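Local coordinates for G protein alpha subunit (Entamoeba histolytica, PDB 4FID) that binds guanine nucleotides as the alpha subunit of a heterotrimeric G protein and probably acts as a GTPase switch in transmembrane signalling, at residues G228-L240 and E300-G312. Residues are numbered along the deposited sequence; the frame is centred on the assembly and turned at random.
With GDP (guanosine-5'-diphosphate), chain C.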
loop_
_atom_site.group_PDB
_atom_site.type_symbol
_atom_site.label_atom_id
_atom_site.label_comp_id
_atom_site.label_asym_id
_atom_site.label_seq_id
_atom_site.Cartn_x
_atom_site.Cartn_y
_atom_site.Cartn_z
ATOM N N GLY A 228 -1.707 25.660 7.032
ATOM C CA GLY A 228 -3.010 25.918 6.474
ATOM C C GLY A 228 -3.680 24.642 6.042
ATOM O O GLY A 228 -4.911 24.565 6.041
ATOM N N ALA A 229 -2.876 23.638 5.687
ATOM C CA ALA A 229 -3.425 22.347 5.260
ATOM C C ALA A 229 -3.809 21.445 6.424
ATOM O O ALA A 229 -3.045 21.284 7.375
ATOM C CB ALA A 229 -2.484 21.625 4.297
ATOM N N VAL A 230 -5.009 20.873 6.340
ATOM C CA VAL A 230 -5.456 19.838 7.273
ATOM C C VAL A 230 -4.537 18.634 7.167
ATOM O O VAL A 230 -4.166 18.220 6.071
ATOM C CB VAL A 230 -6.903 19.364 6.971
ATOM C CG1 VAL A 230 -7.471 18.608 8.154
ATOM C CG2 VAL A 230 -7.781 20.536 6.670
ATOM N N LYS A 231 -4.184 18.055 8.305
ATOM C CA LYS A 231 -3.295 16.907 8.313
ATOM C C LYS A 231 -4.044 15.636 8.706
ATOM O O LYS A 231 -4.582 15.527 9.819
ATOM C CB LYS A 231 -2.143 17.157 9.283
ATOM C CG LYS A 231 -1.517 18.550 9.187
ATOM C CD LYS A 231 -0.857 18.784 7.833
ATOM C CE LYS A 231 0.137 19.916 7.936
ATOM N NZ LYS A 231 -0.449 21.114 8.586
ATOM N N LEU A 232 -4.063 14.675 7.793
ATOM C CA LEU A 232 -4.698 13.386 8.018
ATOM C C LEU A 232 -3.644 12.310 7.935
ATOM O O LEU A 232 -2.684 12.440 7.175
ATOM C CB LEU A 232 -5.744 13.107 6.927
ATOM C CG LEU A 232 -7.166 13.630 7.143
ATOM C CD1 LEU A 232 -7.140 15.128 7.454
ATOM C CD2 LEU A 232 -8.082 13.315 5.943
ATOM N N ILE A 233 -3.824 11.230 8.684
ATOM C CA ILE A 233 -2.928 10.094 8.564
ATOM C C ILE A 233 -3.737 8.866 8.254
ATOM O O ILE A 233 -4.678 8.556 8.980
ATOM C CB ILE A 233 -2.151 9.830 9.859
ATOM C CG1 ILE A 233 -1.210 10.977 10.156
ATOM C CG2 ILE A 233 -1.320 8.557 9.738
ATOM C CD1 ILE A 233 -0.363 10.705 11.361
ATOM N N PHE A 234 -3.377 8.157 7.190
ATOM C CA PHE A 234 -4.004 6.871 6.916
ATOM C C PHE A 234 -3.046 5.801 7.380
ATOM O O PHE A 234 -1.957 5.639 6.838
ATOM C CB PHE A 234 -4.323 6.664 5.425
ATOM C CG PHE A 234 -5.484 7.488 4.907
ATOM C CD1 PHE A 234 -6.211 8.319 5.748
ATOM C CD2 PHE A 234 -5.839 7.425 3.559
ATOM C CE1 PHE A 234 -7.275 9.086 5.258
ATOM C CE2 PHE A 234 -6.897 8.173 3.057
ATOM C CZ PHE A 234 -7.621 9.012 3.916
ATOM N N LEU A 235 -3.443 5.086 8.411
ATOM C CA LEU A 235 -2.657 3.976 8.896
ATOM C C LEU A 235 -3.079 2.788 8.055
ATOM O O LEU A 235 -4.096 2.136 8.314
ATOM C CB LEU A 235 -2.948 3.758 10.379
ATOM C CG LEU A 235 -2.658 5.052 11.156
ATOM C CD1 LEU A 235 -3.443 5.130 12.480
ATOM C CD2 LEU A 235 -1.166 5.203 11.398
ATOM N N ASN A 236 -2.297 2.517 7.029
ATOM C CA ASN A 236 -2.732 1.611 5.983
ATOM C C ASN A 236 -2.282 0.178 6.208
ATOM O O ASN A 236 -1.350 -0.092 6.998
ATOM C CB ASN A 236 -2.224 2.110 4.637
ATOM C CG ASN A 236 -2.920 1.452 3.481
ATOM O OD1 ASN A 236 -4.139 1.256 3.508
ATOM N ND2 ASN A 236 -2.151 1.120 2.438
ATOM N N LYS A 237 -2.960 -0.734 5.518
ATOM C CA LYS A 237 -2.670 -2.165 5.606
ATOM C C LYS A 237 -3.065 -2.736 6.952
ATOM O O LYS A 237 -2.372 -3.591 7.491
ATOM C CB LYS A 237 -1.197 -2.456 5.302
ATOM C CG LYS A 237 -0.748 -1.888 3.930
ATOM C CD LYS A 237 0.634 -2.403 3.540
ATOM C CE LYS A 237 1.002 -2.018 2.118
ATOM N NZ LYS A 237 2.372 -2.470 1.766
HETATM N N MSE A 238 -4.198 -2.262 7.470
HETATM C CA MSE A 238 -4.709 -2.744 8.746
HETATM C C MSE A 238 -4.978 -4.259 8.691
HETATM O O MSE A 238 -4.747 -4.984 9.675
HETATM C CB MSE A 238 -5.956 -1.950 9.176
HETATM C CG MSE A 238 -6.607 -2.439 10.477
HETATM SE SE MSE A 238 -5.707 -1.973 12.167
HETATM C CE MSE A 238 -7.083 -2.580 13.422
ATOM N N ASP A 239 -5.423 -4.745 7.545
ATOM C CA ASP A 239 -5.620 -6.189 7.350
ATOM C C ASP A 239 -4.324 -6.985 7.557
ATOM O O ASP A 239 -4.293 -7.948 8.349
ATOM C CB ASP A 239 -6.253 -6.502 5.967
ATOM C CG ASP A 239 -5.523 -5.805 4.780
ATOM O OD1 ASP A 239 -4.999 -4.670 4.937
ATOM O OD2 ASP A 239 -5.501 -6.403 3.673
ATOM N N LEU A 240 -3.261 -6.558 6.861
ATOM C CA LEU A 240 -1.957 -7.207 6.927
ATOM C C LEU A 240 -1.406 -7.130 8.328
ATOM O O LEU A 240 -0.788 -8.074 8.818
ATOM C CB LEU A 240 -0.978 -6.563 5.948
ATOM C CG LEU A 240 -1.343 -6.800 4.476
ATOM C CD1 LEU A 240 -0.313 -6.185 3.517
ATOM C CD2 LEU A 240 -1.516 -8.309 4.219
ATOM N N GLU A 300 -2.654 22.670 16.940
ATOM C CA GLU A 300 -2.750 21.893 15.711
ATOM C C GLU A 300 -3.247 20.472 16.009
ATOM O O GLU A 300 -2.855 19.849 17.014
ATOM C CB GLU A 300 -1.409 21.864 14.968
ATOM C CG GLU A 300 -1.460 21.135 13.634
ATOM C CD GLU A 300 -2.139 21.944 12.532
ATOM O OE1 GLU A 300 -3.351 21.735 12.293
ATOM O OE2 GLU A 300 -1.454 22.782 11.900
ATOM N N LYS A 301 -4.119 19.981 15.128
ATOM C CA LYS A 301 -4.827 18.731 15.351
ATOM C C LYS A 301 -4.664 17.809 14.147
ATOM O O LYS A 301 -4.759 18.249 13.009
ATOM C CB LYS A 301 -6.309 19.013 15.615
ATOM C CG LYS A 301 -7.164 17.765 15.825
ATOM C CD LYS A 301 -8.652 18.100 15.988
ATOM C CE LYS A 301 -8.942 18.761 17.334
ATOM N NZ LYS A 301 -10.375 19.139 17.467
ATOM N N VAL A 302 -4.425 16.529 14.409
ATOM C CA VAL A 302 -4.201 15.537 13.363
ATOM C C VAL A 302 -5.331 14.501 13.356
ATOM O O VAL A 302 -5.653 13.898 14.391
ATOM C CB VAL A 302 -2.848 14.814 13.580
ATOM C CG1 VAL A 302 -2.678 13.689 12.600
ATOM C CG2 VAL A 302 -1.713 15.791 13.452
ATOM N N TYR A 303 -5.939 14.292 12.194
ATOM C CA TYR A 303 -7.022 13.321 12.079
ATOM C C TYR A 303 -6.474 11.976 11.595
ATOM O O TYR A 303 -5.669 11.929 10.670
ATOM C CB TYR A 303 -8.111 13.855 11.150
ATOM C CG TYR A 303 -8.697 15.166 11.619
ATOM C CD1 TYR A 303 -8.060 16.377 11.342
ATOM C CD2 TYR A 303 -9.885 15.204 12.349
ATOM C CE1 TYR A 303 -8.594 17.591 11.769
ATOM C CE2 TYR A 303 -10.428 16.414 12.776
ATOM C CZ TYR A 303 -9.777 17.600 12.486
ATOM O OH TYR A 303 -10.301 18.794 12.916
ATOM N N THR A 304 -6.885 10.888 12.242
ATOM C CA THR A 304 -6.333 9.578 11.932
ATOM C C THR A 304 -7.427 8.598 11.587
ATOM O O THR A 304 -8.550 8.700 12.080
ATOM C CB THR A 304 -5.489 8.973 13.104
ATOM O OG1 THR A 304 -6.323 8.774 14.246
ATOM C CG2 THR A 304 -4.328 9.866 13.494
ATOM N N ASN A 305 -7.089 7.636 10.734
ATOM C CA ASN A 305 -7.982 6.521 10.476
ATOM C C ASN A 305 -7.204 5.364 9.927
ATOM O O ASN A 305 -6.328 5.540 9.090
ATOM C CB ASN A 305 -9.086 6.913 9.501
ATOM C CG ASN A 305 -10.434 6.272 9.850
ATOM O OD1 ASN A 305 -10.681 5.118 9.532
ATOM N ND2 ASN A 305 -11.308 7.038 10.488
ATOM N N PRO A 306 -7.506 4.160 10.407
ATOM C CA PRO A 306 -6.833 3.036 9.764
ATOM C C PRO A 306 -7.528 2.741 8.439
ATOM O O PRO A 306 -8.712 3.064 8.252
ATOM C CB PRO A 306 -7.015 1.886 10.769
ATOM C CG PRO A 306 -7.965 2.427 11.865
ATOM C CD PRO A 306 -8.528 3.718 11.369
ATOM N N THR A 307 -6.781 2.160 7.512
ATOM C CA THR A 307 -7.328 1.840 6.209
ATOM C C THR A 307 -6.830 0.504 5.651
ATOM O O THR A 307 -5.764 -0.043 6.043
ATOM C CB THR A 307 -7.014 2.952 5.184
ATOM O OG1 THR A 307 -5.631 2.899 4.820
ATOM C CG2 THR A 307 -7.326 4.324 5.755
ATOM N N ASN A 308 -7.639 -0.021 4.739
ATOM C CA ASN A 308 -7.266 -1.162 3.929
ATOM C C ASN A 308 -7.458 -0.768 2.457
ATOM O O ASN A 308 -8.540 -0.911 1.884
ATOM C CB ASN A 308 -8.050 -2.414 4.344
ATOM C CG ASN A 308 -7.794 -3.606 3.421
ATOM O OD1 ASN A 308 -6.908 -3.568 2.551
ATOM N ND2 ASN A 308 -8.577 -4.679 3.603
ATOM N N ALA A 309 -6.384 -0.234 1.878
ATOM C CA ALA A 309 -6.375 0.316 0.522
ATOM C C ALA A 309 -6.812 -0.639 -0.615
ATOM O O ALA A 309 -7.201 -0.192 -1.691
ATOM C CB ALA A 309 -4.997 0.911 0.215
ATOM N N THR A 310 -6.730 -1.943 -0.396
ATOM C CA THR A 310 -7.148 -2.892 -1.421
ATOM C C THR A 310 -8.638 -3.208 -1.313
ATOM O O THR A 310 -9.137 -4.075 -2.021
ATOM C CB THR A 310 -6.361 -4.203 -1.335
ATOM O OG1 THR A 310 -6.566 -4.787 -0.047
ATOM C CG2 THR A 310 -4.887 -3.941 -1.537
ATOM N N ASP A 311 -9.334 -2.484 -0.441
ATOM C CA ASP A 311 -10.767 -2.661 -0.200
ATOM C C ASP A 311 -11.551 -1.396 -0.579
ATOM O O ASP A 311 -11.646 -0.451 0.213
ATOM C CB ASP A 311 -10.984 -3.005 1.274
ATOM C CG ASP A 311 -12.449 -3.147 1.644
ATOM O OD1 ASP A 311 -13.319 -2.697 0.864
ATOM O OD2 ASP A 311 -12.719 -3.708 2.729
ATOM N N GLY A 312 -12.103 -1.390 -1.790
ATOM C CA GLY A 312 -12.739 -0.215 -2.360
ATOM C C GLY A 312 -13.791 0.353 -1.449
ATOM O O GLY A 312 -13.874 1.563 -1.234
HETATM P PB GDP C . 3.652 3.519 -3.034
HETATM O O1B GDP C . 3.643 3.689 -4.532
HETATM O O2B GDP C . 5.080 3.546 -2.542
HETATM O O3B GDP C . 2.883 4.675 -2.443
HETATM O O3A GDP C . 2.982 2.111 -2.564
HETATM P PA GDP C . 2.066 1.158 -3.515
HETATM O O1A GDP C . 0.667 1.713 -3.678
HETATM O O2A GDP C . 2.710 0.945 -4.873
HETATM O "O5'" GDP C . 2.040 -0.257 -2.727
HETATM C "C5'" GDP C . 2.511 -1.446 -3.369
HETATM C "C4'" GDP C . 1.760 -2.706 -2.914
HETATM O "O4'" GDP C . 1.106 -2.532 -1.649
HETATM C "C3'" GDP C . 0.695 -3.151 -3.917
HETATM O "O3'" GDP C . 0.943 -4.515 -4.313
HETATM C "C2'" GDP C . -0.627 -3.009 -3.174
HETATM O "O2'" GDP C . -1.577 -4.008 -3.588
HETATM C "C1'" GDP C . -0.199 -3.118 -1.708
HETATM N N9 GDP C . -1.157 -2.466 -0.766
HETATM C C8 GDP C . -1.396 -1.148 -0.594
HETATM N N7 GDP C . -2.339 -0.938 0.365
HETATM C C5 GDP C . -2.719 -2.143 0.830
HETATM C C6 GDP C . -3.678 -2.664 1.839
HETATM O O6 GDP C . -4.382 -1.894 2.518
HETATM N N1 GDP C . -3.778 -3.987 2.003
HETATM C C2 GDP C . -3.026 -4.853 1.296
HETATM N N2 GDP C . -3.172 -6.177 1.529
HETATM N N3 GDP C . -2.126 -4.458 0.359
HETATM C C4 GDP C . -1.934 -3.143 0.087
HETATM O O HOH W 1 -4.921 19.531 10.978
#
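Asn236 holds its amide anti to the backbone N (chi1 -165°), and Thr307 turns OG1 into the position between its own N and carbonyl carbon (chi1 73°); these two torsions bring Thr307 OG1 to 2.6 Å from Asn236 OD1. The pair sits where two parallel strands of the Ras-like G domain, 230-236 and 301-307, run out into the NKxD motif (Asn236 to Asp239) and the loop of Asn308 to Thr310, which together read the guanine base of GDP. OD1 of Asn236 accepts twice: the threonine hydroxyl arrives tilted from the amide plane, while Ala309 N lies in that plane on a lone pair, at 3.1 Å. The amide is thereby fixed in rotation, and Asn236 ND2 donates to GDP N7 (2.9 Å) and to Ser16 O of the P-loop. Ala309 N also makes a weak, bent hydrogen bond to GDP O6.

Asp239 takes the N1/N2 edge of the base, OD1 accepting from GDP N1 and OD2 from GDP N2 at 3.2 Å. Its carboxylate stacks on the amide of Asn308, the planes 26° apart. Asn308 OD1 in turn accepts from Thr310 OG1, and Lys237 extends its chain along the purine to reach Asp117.

Behind the pocket, backbone bonds alternate between the strands from Tyr303 N to Lys231 O up to Thr307 N to Leu235 O. On the face packed against helix 312-332, Val230 CG1 and Leu232 CD1 meet the Tyr303 side chain; on the other, Ile233 CG1 lies 3.9 Å from Val302 CG1, under helix 209-222. Nearer the nucleotide, the methyl CG2 of Thr307 makes an off-centre CH-pi contact with the Phe234 ring, 4.2 Å from its centroid. A nearly straight hydrogen bond ties the start of the next helix to the partner strand: Met238 N donates to Thr307 O at 3.1 Å.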